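Long-range contacts in M32 carboxypeptidase (Chitinophagaceae bacterium, PDB 7A03), which probably removes amino acids from the C-terminal end of peptides as a metal-dependent carboxypeptidase of the M32 (Taq) family: residues 127-132 with 403-408; 134-139 with 409-414; 362-367 with 388-393. All coordinates share one frame; numbering follows the deposited sequence. Where two conformers were deposited one is given.

Interaction 1: residues 127-132 with 403-408; sequences NDYQVF and QGVLQD
Two donors from one residue grip the carbonyl oxygen Gly404 O. Gln407 N reaches Gly404 O at 3.2 Å and closes a type I beta turn from Gly404 to Gln407. The side-chain nitrogen Gln407 NE2 also donates to it, on a lone pair in the carbonyl plane. The turn carries Val405 and Leu406 at its middle, and these two meet the start of helix 129-150. Asp128 is the N-cap of that helix, with OD2 accepting from Gln130 N. Val405 CG1 comes obliquely to the Tyr129 ring, 3.6 Å from Tyr129 CD1. Leu406 divides its branches. Leu406 CD1 lies 3.9 Å from Tyr129 CA, against the backbone. Leu406 CD2 sits at the Tyr129 ring edge and is 3.8 Å from Phe132 CD2. With CG anti to the backbone N, both aromatic rings are carried toward the turn. An alanine at Leu406 would remove both methyl branches and would probably loosen the packing against Tyr129 and Phe132. Tyr129 OH bonds to Thr379 O, and Leu406 O accepts from Arg124 NH1. The join between the turn and the helix start is thus apolar: Gly404 O and Asp128 OD2 are bonded within their own segments, Tyr129 OH and Leu406 O to outside partners.

Interaction 2: residues 134-139 with 409-414; sequences PALARM and IHWSHG
This is a helix-to-loop packing contact in the mostly helical fold of an M32 carboxypeptidase. Residues 409-413 coil like a helix but lack its regular bonding pattern, and they pack beside helix 129-150. At the start, Ile409 O accepts from Ser412 OG at 2.8 Å, on a lone pair in the carbonyl plane. Ile409 CG1 also lies over one face of the His413 ring, offset toward its rim. His410 NE2 bonds to Tyr422 OH. Trp411 is the main side chain of this segment in the contact. Its CG is anti to the carbonyl carbon (chi1 -68°). Leu136 crosses it obliquely, with Leu136 CD1 3.9 Å from Trp411 CB and Leu136 CD2 4.2 Å from Trp411 CE3. The indole is also held at its polar end, where NE1 bonds to Glu369 OE2, and it stacks on Phe416. Ser412 turns its CB away from the helix, so it meets Met139 with its backbone, Met139 CE lying 4.1 Å from Ser412 O. Gly414 ends the segment with positive phi (81°), a value that favours glycine. Its N donates to Trp411 O, and its O accepts from Lys143 NZ. The Met139 side chain starts with CG anti to the backbone N, then bends at chi2 and chi3. This lays its sulfur against the glycine, with Met139 SD 3.8 Å from Gly414 CA.

Interaction 3: residues 362-367 with 388-393; sequences IMIRYE and DYYRQY
Three tyrosines of helix 382-394 meet helix 358-374, each turned differently toward its partner. The axes of segments 362-367 and 388-393 run roughly antiparallel, with 138° between their N-to-C directions, and are 10.3 Å apart at closest. Ile364 lies at the middle. It slides past Tyr389 in the opposite direction, with Ile364 CG2 3.6 Å from Tyr389 CB. Its other branch ends over one face of the Tyr390 ring, a CH-pi contact with Ile364 CD1 3.7 Å from Tyr390 CD1. The same Tyr390 ring turns its hydroxyl to Arg365. The arginine chain is extended from CG to NE, and its guanidinium meets the hydroxyl end-on with two nitrogens. Arg365 NH1 donates to Tyr390 OH at 2.8 Å and 164°, close to straight. Arg365 NH2 adds a longer, more bent bond of 3.2 Å to the same Tyr390 OH. The oxygen lies in the guanidinium plane, while the guanidinium and ring planes stand 60° apart. Tyr390 OH also bonds to His361 ND1. Arg365 NE forms a salt bridge to Asp408, which would probably balance the charge of the buried guanidinium and help hold its orientation. Met363 meets Tyr393 at about a right angle. Met363 CE sits over the ring centre, 3.8 Å from the centroid of the Tyr393 ring, in a CH-pi and Met-aromatic contact. Gln392 CD lies over the opposite face, toward the rim, and Tyr389 CD1 lies at the ring's edge. Farther along, Glu367 CB touches Tyr389 OH at 3.6 Å, while the carboxylate turns to Lys370. The two helices follow each other in the chain and form a helical hairpin. Helix 170-192 packs on Ile362, Met363 and Tyr366, and helix 420-439 also covers Ile362 and Tyr366.

Overall arrangement
Interactions 1 and 2 are neighbours, with centres about 11 Å apart. Both use helix 129-150 and the loop between helices 382-394 and 420-439. Successive pieces of the helix meet successive pieces of that loop. The two contacts touch where Tyr129 meets Leu136, Phe132 meets Ser412 and Val405 meets Trp411. Interaction 3 joins helices 358-374 and 382-394, and along the chain it is nested inside the loops closed by the other two. Its centre is about 15 Å from that of interaction 1 and about 19 Å from that of interaction 2, which it does not touch. The salt bridge between Asp408 and Arg365 links interactions 1 and 3. Together the contacts tie an early helix to the later helical hairpin through one long loop.

Interaction 1: residues 127-132 with 403-408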
loop_
_atom_site.group_PDB
_atom_site.type_symbol
_atom_site.label_atom_id
_atom_site.label_comp_id
_atom_site.label_asym_id
_atom_site.label_seq_id
_atom_site.Cartn_x
_atom_site.Cartn_y
_atom_site.Cartn_z
ATOM N N ASN A 127 10.937 22.625 -11.940
ATOM C CA ASN A 127 12.000 21.644 -11.712
ATOM C C ASN A 127 13.038 22.152 -10.711
ATOM O O ASN A 127 14.251 22.043 -10.921
ATOM C CB ASN A 127 12.647 21.176 -13.018
ATOM C CG ASN A 127 13.048 19.718 -12.970
ATOM O OD1 ASN A 127 13.340 19.182 -11.899
ATOM N ND2 ASN A 127 13.060 19.065 -14.127
ATOM N N ASP A 128 12.550 22.712 -9.605
ATOM C CA ASP A 128 13.428 23.298 -8.595
ATOM C C ASP A 128 12.824 23.058 -7.223
ATOM O O ASP A 128 11.744 23.574 -6.918
ATOM C CB ASP A 128 13.623 24.801 -8.833
ATOM C CG ASP A 128 14.589 25.436 -7.842
ATOM O OD1 ASP A 128 14.843 26.651 -7.959
ATOM O OD2 ASP A 128 15.107 24.733 -6.949
ATOM N N TYR A 129 13.548 22.311 -6.387
ATOM C CA TYR A 129 13.047 21.992 -5.057
ATOM C C TYR A 129 12.903 23.237 -4.192
ATOM O O TYR A 129 12.022 23.289 -3.324
ATOM C CB TYR A 129 13.978 20.983 -4.382
ATOM C CG TYR A 129 13.822 20.950 -2.882
ATOM C CD1 TYR A 129 12.756 20.285 -2.296
ATOM C CD2 TYR A 129 14.729 21.599 -2.054
ATOM C CE1 TYR A 129 12.597 20.262 -0.922
ATOM C CE2 TYR A 129 14.581 21.579 -0.678
ATOM C CZ TYR A 129 13.512 20.905 -0.121
ATOM O OH TYR A 129 13.360 20.886 1.243
ATOM N N GLN A 130 13.762 24.242 -4.397
ATOM C CA GLN A 130 13.713 25.435 -3.560
ATOM C C GLN A 130 12.386 26.170 -3.677
ATOM O O GLN A 130 12.029 26.929 -2.770
ATOM C CB GLN A 130 14.899 26.359 -3.857
ATOM C CG GLN A 130 16.255 25.707 -3.626
ATOM C CD GLN A 130 16.460 25.253 -2.185
ATOM O OE1 GLN A 130 15.768 25.703 -1.270
ATOM N NE2 GLN A 130 17.411 24.346 -1.982
ATOM N N VAL A 131 11.643 25.949 -4.762
ATOM C CA VAL A 131 10.284 26.472 -4.853
ATOM C C VAL A 131 9.392 25.816 -3.806
ATOM O O VAL A 131 8.545 26.472 -3.185
ATOM C CB VAL A 131 9.739 26.272 -6.280
ATOM C CG1 VAL A 131 8.249 26.540 -6.325
ATOM C CG2 VAL A 131 10.477 27.169 -7.260
ATOM N N PHE A 132 9.572 24.511 -3.594
ATOM C CA PHE A 132 8.787 23.756 -2.627
ATOM C C PHE A 132 9.286 23.944 -1.203
ATOM O O PHE A 132 8.523 23.715 -0.258
ATOM C CB PHE A 132 8.858 22.269 -3.012
ATOM C CG PHE A 132 7.978 21.357 -2.189
ATOM C CD1 PHE A 132 6.623 21.598 -2.056
ATOM C CD2 PHE A 132 8.514 20.225 -1.583
ATOM C CE1 PHE A 132 5.814 20.740 -1.313
ATOM C CE2 PHE A 132 7.714 19.370 -0.838
ATOM C CZ PHE A 132 6.362 19.627 -0.705
ATOM N N GLN A 403 13.271 14.172 -10.910
ATOM C CA GLN A 403 13.782 12.811 -10.803
ATOM C C GLN A 403 14.320 12.496 -9.414
ATOM O O GLN A 403 14.773 11.368 -9.181
ATOM C CB GLN A 403 14.870 12.567 -11.854
ATOM C CG GLN A 403 14.364 12.601 -13.285
ATOM C CD GLN A 403 13.527 11.385 -13.629
ATOM O OE1 GLN A 403 14.003 10.251 -13.569
ATOM N NE2 GLN A 403 12.277 11.615 -14.000
ATOM N N GLY A 404 14.286 13.461 -8.498
ATOM C CA GLY A 404 14.799 13.292 -7.158
ATOM C C GLY A 404 13.762 13.578 -6.094
ATOM O O GLY A 404 12.733 12.904 -6.033
ATOM N N VAL A 405 14.010 14.616 -5.288
ATOM C CA VAL A 405 13.238 14.878 -4.076
ATOM C C VAL A 405 11.786 15.256 -4.350
ATOM O O VAL A 405 10.933 15.107 -3.468
ATOM C CB VAL A 405 13.968 15.927 -3.210
ATOM C CG1 VAL A 405 13.956 17.296 -3.889
ATOM C CG2 VAL A 405 13.356 16.003 -1.829
ATOM N N LEU A 406 11.466 15.728 -5.549
ATOM C CA LEU A 406 10.106 16.153 -5.854
ATOM C C LEU A 406 9.261 15.063 -6.515
ATOM O O LEU A 406 8.177 15.364 -7.022
ATOM C CB LEU A 406 10.128 17.407 -6.734
ATOM C CG LEU A 406 10.707 18.693 -6.149
ATOM C CD1 LEU A 406 10.705 19.782 -7.206
ATOM C CD2 LEU A 406 9.906 19.145 -4.929
ATOM N N GLN A 407 9.715 13.801 -6.519
ATOM C CA GLN A 407 8.995 12.786 -7.284
ATOM C C GLN A 407 7.697 12.346 -6.611
ATOM O O GLN A 407 6.723 12.033 -7.301
ATOM C CB GLN A 407 9.891 11.579 -7.580
ATOM C CG GLN A 407 10.430 10.845 -6.350
ATOM C CD GLN A 407 11.336 9.679 -6.739
ATOM O OE1 GLN A 407 10.887 8.540 -6.826
ATOM N NE2 GLN A 407 12.610 9.971 -7.000
ATOM N N ASP A 408 7.666 12.289 -5.286
ATOM C CA ASP A 408 6.560 11.674 -4.565
ATOM C C ASP A 408 5.718 12.742 -3.881
ATOM O O ASP A 408 6.254 13.700 -3.313
ATOM C CB ASP A 408 7.068 10.653 -3.539
ATOM C CG ASP A 408 7.397 9.323 -4.176
ATOM O OD1 ASP A 408 6.745 8.981 -5.183
ATOM O OD2 ASP A 408 8.296 8.613 -3.671
#

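Interaction 2: residues 134-139 with 409-414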
loop_
_atom_site.group_PDB
_atom_site.type_symbol
_atom_site.label_atom_id
_atom_site.label_comp_id
_atom_site.label_asym_id
_atom_site.label_seq_id
_atom_site.Cartn_x
_atom_site.Cartn_y
_atom_site.Cartn_z
ATOM N N PRO A 134 9.950 26.293 1.205
ATOM C CA PRO A 134 9.256 26.962 2.324
ATOM C C PRO A 134 8.003 26.235 2.795
ATOM O O PRO A 134 7.790 26.086 4.013
ATOM C CB PRO A 134 8.959 28.361 1.761
ATOM C CG PRO A 134 10.005 28.574 0.721
ATOM C CD PRO A 134 10.198 27.221 0.087
ATOM N N ALA A 135 7.164 25.782 1.858
ATOM C CA ALA A 135 5.974 25.019 2.232
ATOM C C ALA A 135 6.350 23.745 2.979
ATOM O O ALA A 135 5.708 23.385 3.975
ATOM C CB ALA A 135 5.127 24.701 0.999
ATOM N N LEU A 136 7.409 23.062 2.531
ATOM C CA LEU A 136 7.831 21.841 3.213
ATOM C C LEU A 136 8.372 22.143 4.607
ATOM O O LEU A 136 8.159 21.366 5.543
ATOM C CB LEU A 136 8.861 21.079 2.376
ATOM C CG LEU A 136 9.233 19.708 2.953
ATOM C CD1 LEU A 136 8.020 18.781 2.947
ATOM C CD2 LEU A 136 10.412 19.073 2.209
ATOM N N ALA A 137 9.074 23.266 4.767
ATOM C CA ALA A 137 9.558 23.653 6.088
ATOM C C ALA A 137 8.398 23.904 7.046
ATOM O O ALA A 137 8.428 23.460 8.204
ATOM C CB ALA A 137 10.421 24.909 5.967
ATOM N N ARG A 138 7.369 24.612 6.573
ATOM C CA ARG A 138 6.161 24.828 7.372
ATOM C C ARG A 138 5.499 23.500 7.747
ATOM O O ARG A 138 5.143 23.271 8.916
ATOM C CB ARG A 138 5.202 25.731 6.592
ATOM C CG ARG A 138 3.838 25.957 7.230
ATOM C CD ARG A 138 3.942 26.497 8.640
ATOM N NE ARG A 138 2.645 26.989 9.104
ATOM C CZ ARG A 138 2.396 27.395 10.344
ATOM N NH1 ARG A 138 3.353 27.369 11.261
ATOM N NH2 ARG A 138 1.183 27.824 10.669
ATOM N N MET A 139 5.339 22.609 6.761
ATOM C CA MET A 139 4.756 21.291 7.007
ATOM C C MET A 139 5.523 20.537 8.086
ATOM O O MET A 139 4.927 19.969 9.009
ATOM C CB MET A 139 4.743 20.480 5.712
ATOM C CG MET A 139 4.152 19.074 5.862
ATOM S SD MET A 139 2.410 19.109 6.349
ATOM C CE MET A 139 1.662 19.637 4.820
ATOM N N ILE A 409 4.395 12.557 -3.939
ATOM C CA ILE A 409 3.440 13.555 -3.456
ATOM C C ILE A 409 3.228 13.514 -1.952
ATOM O O ILE A 409 2.650 14.459 -1.397
ATOM C CB ILE A 409 2.099 13.342 -4.185
ATOM C CG1 ILE A 409 1.223 14.601 -4.124
ATOM C CG2 ILE A 409 1.365 12.121 -3.623
ATOM C CD1 ILE A 409 -0.001 14.533 -5.056
ATOM N N HIS A 410 3.722 12.472 -1.274
ATOM C CA HIS A 410 3.283 12.171 0.086
ATOM C C HIS A 410 3.486 13.356 1.020
ATOM O O HIS A 410 2.575 13.727 1.774
ATOM C CB HIS A 410 3.980 10.907 0.604
ATOM C CG HIS A 410 3.675 9.680 -0.204
ATOM N ND1 HIS A 410 3.930 9.595 -1.556
ATOM C CD2 HIS A 410 3.135 8.490 0.151
ATOM C CE1 HIS A 410 3.559 8.408 -2.000
ATOM N NE2 HIS A 410 3.073 7.717 -0.983
ATOM N N TRP A 411 4.660 13.987 0.957
ATOM C CA TRP A 411 4.983 15.051 1.899
ATOM C C TRP A 411 4.070 16.253 1.710
ATOM O O TRP A 411 3.661 16.882 2.692
ATOM C CB TRP A 411 6.450 15.452 1.761
ATOM C CG TRP A 411 7.396 14.370 2.221
ATOM C CD1 TRP A 411 7.091 13.295 3.004
ATOM C CD2 TRP A 411 8.791 14.281 1.945
ATOM N NE1 TRP A 411 8.212 12.524 3.217
ATOM C CE2 TRP A 411 9.273 13.118 2.586
ATOM C CE3 TRP A 411 9.685 15.069 1.216
ATOM C CZ2 TRP A 411 10.608 12.730 2.520
ATOM C CZ3 TRP A 411 11.009 14.680 1.151
ATOM C CH2 TRP A 411 11.453 13.521 1.792
ATOM N N SER A 412 3.728 16.580 0.457
ATOM C CA SER A 412 2.804 17.690 0.223
ATOM C C SER A 412 1.423 17.414 0.799
ATOM O O SER A 412 0.676 18.361 1.080
ATOM C CB SER A 412 2.724 18.032 -1.271
ATOM O OG SER A 412 1.956 17.092 -1.993
ATOM N N HIS A 413 1.073 16.145 0.997
ATOM C CA HIS A 413 -0.199 15.771 1.593
ATOM C C HIS A 413 -0.140 15.733 3.107
ATOM O O HIS A 413 -1.179 15.508 3.744
ATOM C CB HIS A 413 -0.598 14.367 1.148
ATOM C CG HIS A 413 -1.145 14.288 -0.240
ATOM N ND1 HIS A 413 -1.289 13.086 -0.902
ATOM C CD2 HIS A 413 -1.624 15.241 -1.079
ATOM C CE1 HIS A 413 -1.811 13.305 -2.096
ATOM N NE2 HIS A 413 -2.024 14.601 -2.228
ATOM N N GLY A 414 1.045 15.911 3.686
ATOM C CA GLY A 414 1.238 15.760 5.109
ATOM C C GLY A 414 1.392 14.329 5.563
ATOM O O GLY A 414 1.282 14.060 6.761
#

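Interaction 3: residues 362-367 with 388-393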
loop_
_atom_site.group_PDB
_atom_site.type_symbol
_atom_site.label_atom_id
_atom_site.label_comp_id
_atom_site.label_asym_id
_atom_site.label_seq_id
_atom_site.Cartn_x
_atom_site.Cartn_y
_atom_site.Cartn_z
ATOM N N ILE A 362 12.556 3.144 -0.144
ATOM C CA ILE A 362 11.785 3.353 1.075
ATOM C C ILE A 362 12.728 3.705 2.205
ATOM O O ILE A 362 12.455 4.613 3.009
ATOM C CB ILE A 362 10.918 2.123 1.396
ATOM C CG1 ILE A 362 9.906 1.861 0.280
ATOM C CG2 ILE A 362 10.199 2.290 2.727
ATOM C CD1 ILE A 362 8.818 2.929 0.163
ATOM N N MET A 363 13.873 3.028 2.264
ATOM C CA MET A 363 14.801 3.277 3.356
ATOM C C MET A 363 15.251 4.728 3.348
ATOM O O MET A 363 15.303 5.378 4.406
ATOM C CB MET A 363 15.995 2.339 3.237
ATOM C CG MET A 363 16.906 2.348 4.445
ATOM S SD MET A 363 18.334 1.310 4.143
ATOM C CE MET A 363 19.217 2.308 2.948
ATOM N N ILE A 364 15.502 5.275 2.153
ATOM C CA ILE A 364 15.984 6.646 2.082
ATOM C C ILE A 364 14.918 7.585 2.618
ATOM O O ILE A 364 15.196 8.437 3.476
ATOM C CB ILE A 364 16.416 6.987 0.646
ATOM C CG1 ILE A 364 17.714 6.244 0.320
ATOM C CG2 ILE A 364 16.583 8.493 0.501
ATOM C CD1 ILE A 364 17.986 6.120 -1.154
ATOM N N ARG A 365 13.660 7.357 2.217
ATOM C CA ARG A 365 12.582 8.208 2.709
ATOM C C ARG A 365 12.446 8.058 4.216
ATOM O O ARG A 365 12.301 9.056 4.947
ATOM C CB ARG A 365 11.279 7.879 1.971
ATOM C CG ARG A 365 11.283 8.368 0.512
ATOM C CD ARG A 365 10.358 7.525 -0.370
ATOM N NE ARG A 365 10.292 7.979 -1.761
ATOM C CZ ARG A 365 11.287 7.862 -2.648
ATOM N NH1 ARG A 365 12.440 7.314 -2.300
ATOM N NH2 ARG A 365 11.131 8.284 -3.899
ATOM N N TYR A 366 12.605 6.824 4.711
ATOM C CA TYR A 366 12.494 6.619 6.144
ATOM C C TYR A 366 13.564 7.421 6.872
ATOM O O TYR A 366 13.261 8.204 7.790
ATOM C CB TYR A 366 12.549 5.120 6.457
ATOM C CG TYR A 366 12.769 4.784 7.898
ATOM C CD1 TYR A 366 11.743 4.878 8.827
ATOM C CD2 TYR A 366 14.017 4.355 8.333
ATOM C CE1 TYR A 366 11.963 4.581 10.147
ATOM C CE2 TYR A 366 14.241 4.041 9.670
ATOM C CZ TYR A 366 13.197 4.158 10.565
ATOM O OH TYR A 366 13.376 3.854 11.891
ATOM N N GLU A 367 14.816 7.332 6.402
ATOM C CA GLU A 367 15.868 8.004 7.154
ATOM C C GLU A 367 15.650 9.503 7.111
ATOM O O GLU A 367 15.746 10.187 8.143
ATOM C CB GLU A 367 17.265 7.627 6.653
ATOM C CG GLU A 367 17.558 6.126 6.635
ATOM C CD GLU A 367 17.630 5.480 8.016
ATOM O OE1 GLU A 367 17.783 6.200 9.028
ATOM O OE2 GLU A 367 17.539 4.233 8.082
ATOM N N ASP A 388 22.494 12.690 -2.318
ATOM C CA ASP A 388 23.584 11.960 -1.678
ATOM C C ASP A 388 23.131 10.576 -1.233
ATOM O O ASP A 388 23.855 9.590 -1.424
ATOM C CB ASP A 388 24.122 12.753 -0.488
ATOM C CG ASP A 388 24.900 13.983 -0.907
ATOM O OD1 ASP A 388 25.271 14.094 -2.100
ATOM O OD2 ASP A 388 25.134 14.847 -0.035
ATOM N N TYR A 389 21.935 10.487 -0.635
ATOM C CA TYR A 389 21.399 9.185 -0.238
ATOM C C TYR A 389 21.258 8.267 -1.448
ATOM O O TYR A 389 21.635 7.083 -1.408
ATOM C CB TYR A 389 20.035 9.382 0.442
ATOM C CG TYR A 389 20.065 9.501 1.960
ATOM C CD1 TYR A 389 20.279 8.387 2.760
ATOM C CD2 TYR A 389 19.857 10.723 2.587
ATOM C CE1 TYR A 389 20.301 8.492 4.144
ATOM C CE2 TYR A 389 19.878 10.837 3.973
ATOM C CZ TYR A 389 20.102 9.715 4.742
ATOM O OH TYR A 389 20.120 9.817 6.114
ATOM N N TYR A 390 20.711 8.801 -2.540
ATOM C CA TYR A 390 20.524 7.984 -3.732
ATOM C C TYR A 390 21.855 7.506 -4.300
ATOM O O TYR A 390 21.976 6.350 -4.724
ATOM C CB TYR A 390 19.714 8.740 -4.781
ATOM C CG TYR A 390 18.251 8.385 -4.707
ATOM C CD1 TYR A 390 17.464 8.839 -3.662
ATOM C CD2 TYR A 390 17.661 7.569 -5.668
ATOM C CE1 TYR A 390 16.109 8.508 -3.577
ATOM C CE2 TYR A 390 16.313 7.222 -5.593
ATOM C CZ TYR A 390 15.537 7.709 -4.545
ATOM O OH TYR A 390 14.189 7.375 -4.459
ATOM N N ARG A 391 22.866 8.372 -4.314
ATOM C CA ARG A 391 24.149 7.934 -4.843
ATOM C C ARG A 391 24.790 6.899 -3.930
ATOM O O ARG A 391 25.348 5.902 -4.406
ATOM C CB ARG A 391 25.085 9.121 -5.034
ATOM C CG ARG A 391 26.413 8.726 -5.636
ATOM C CD ARG A 391 27.061 9.911 -6.281
ATOM N NE ARG A 391 28.254 9.542 -7.027
ATOM C CZ ARG A 391 29.041 10.431 -7.616
ATOM N NH1 ARG A 391 28.743 11.721 -7.527
ATOM N NH2 ARG A 391 30.113 10.042 -8.290
ATOM N N GLN A 392 24.722 7.120 -2.617
ATOM C CA GLN A 392 25.394 6.235 -1.671
ATOM C C GLN A 392 24.805 4.832 -1.718
ATOM O O GLN A 392 25.543 3.839 -1.786
ATOM C CB GLN A 392 25.287 6.818 -0.261
ATOM C CG GLN A 392 25.830 5.902 0.821
ATOM C CD GLN A 392 25.695 6.484 2.212
ATOM O OE1 GLN A 392 25.331 7.650 2.382
ATOM N NE2 GLN A 392 25.986 5.670 3.219
ATOM N N TYR A 393 23.476 4.725 -1.693
ATOM C CA TYR A 393 22.842 3.417 -1.544
ATOM C C TYR A 393 22.411 2.766 -2.851
ATOM O O TYR A 393 22.422 1.532 -2.940
ATOM C CB TYR A 393 21.647 3.511 -0.589
ATOM C CG TYR A 393 22.086 3.781 0.835
ATOM C CD1 TYR A 393 22.806 2.831 1.550
ATOM C CD2 TYR A 393 21.806 4.996 1.453
ATOM C CE1 TYR A 393 23.224 3.074 2.851
ATOM C CE2 TYR A 393 22.217 5.247 2.752
ATOM C CZ TYR A 393 22.929 4.283 3.441
ATOM O OH TYR A 393 23.340 4.526 4.731
#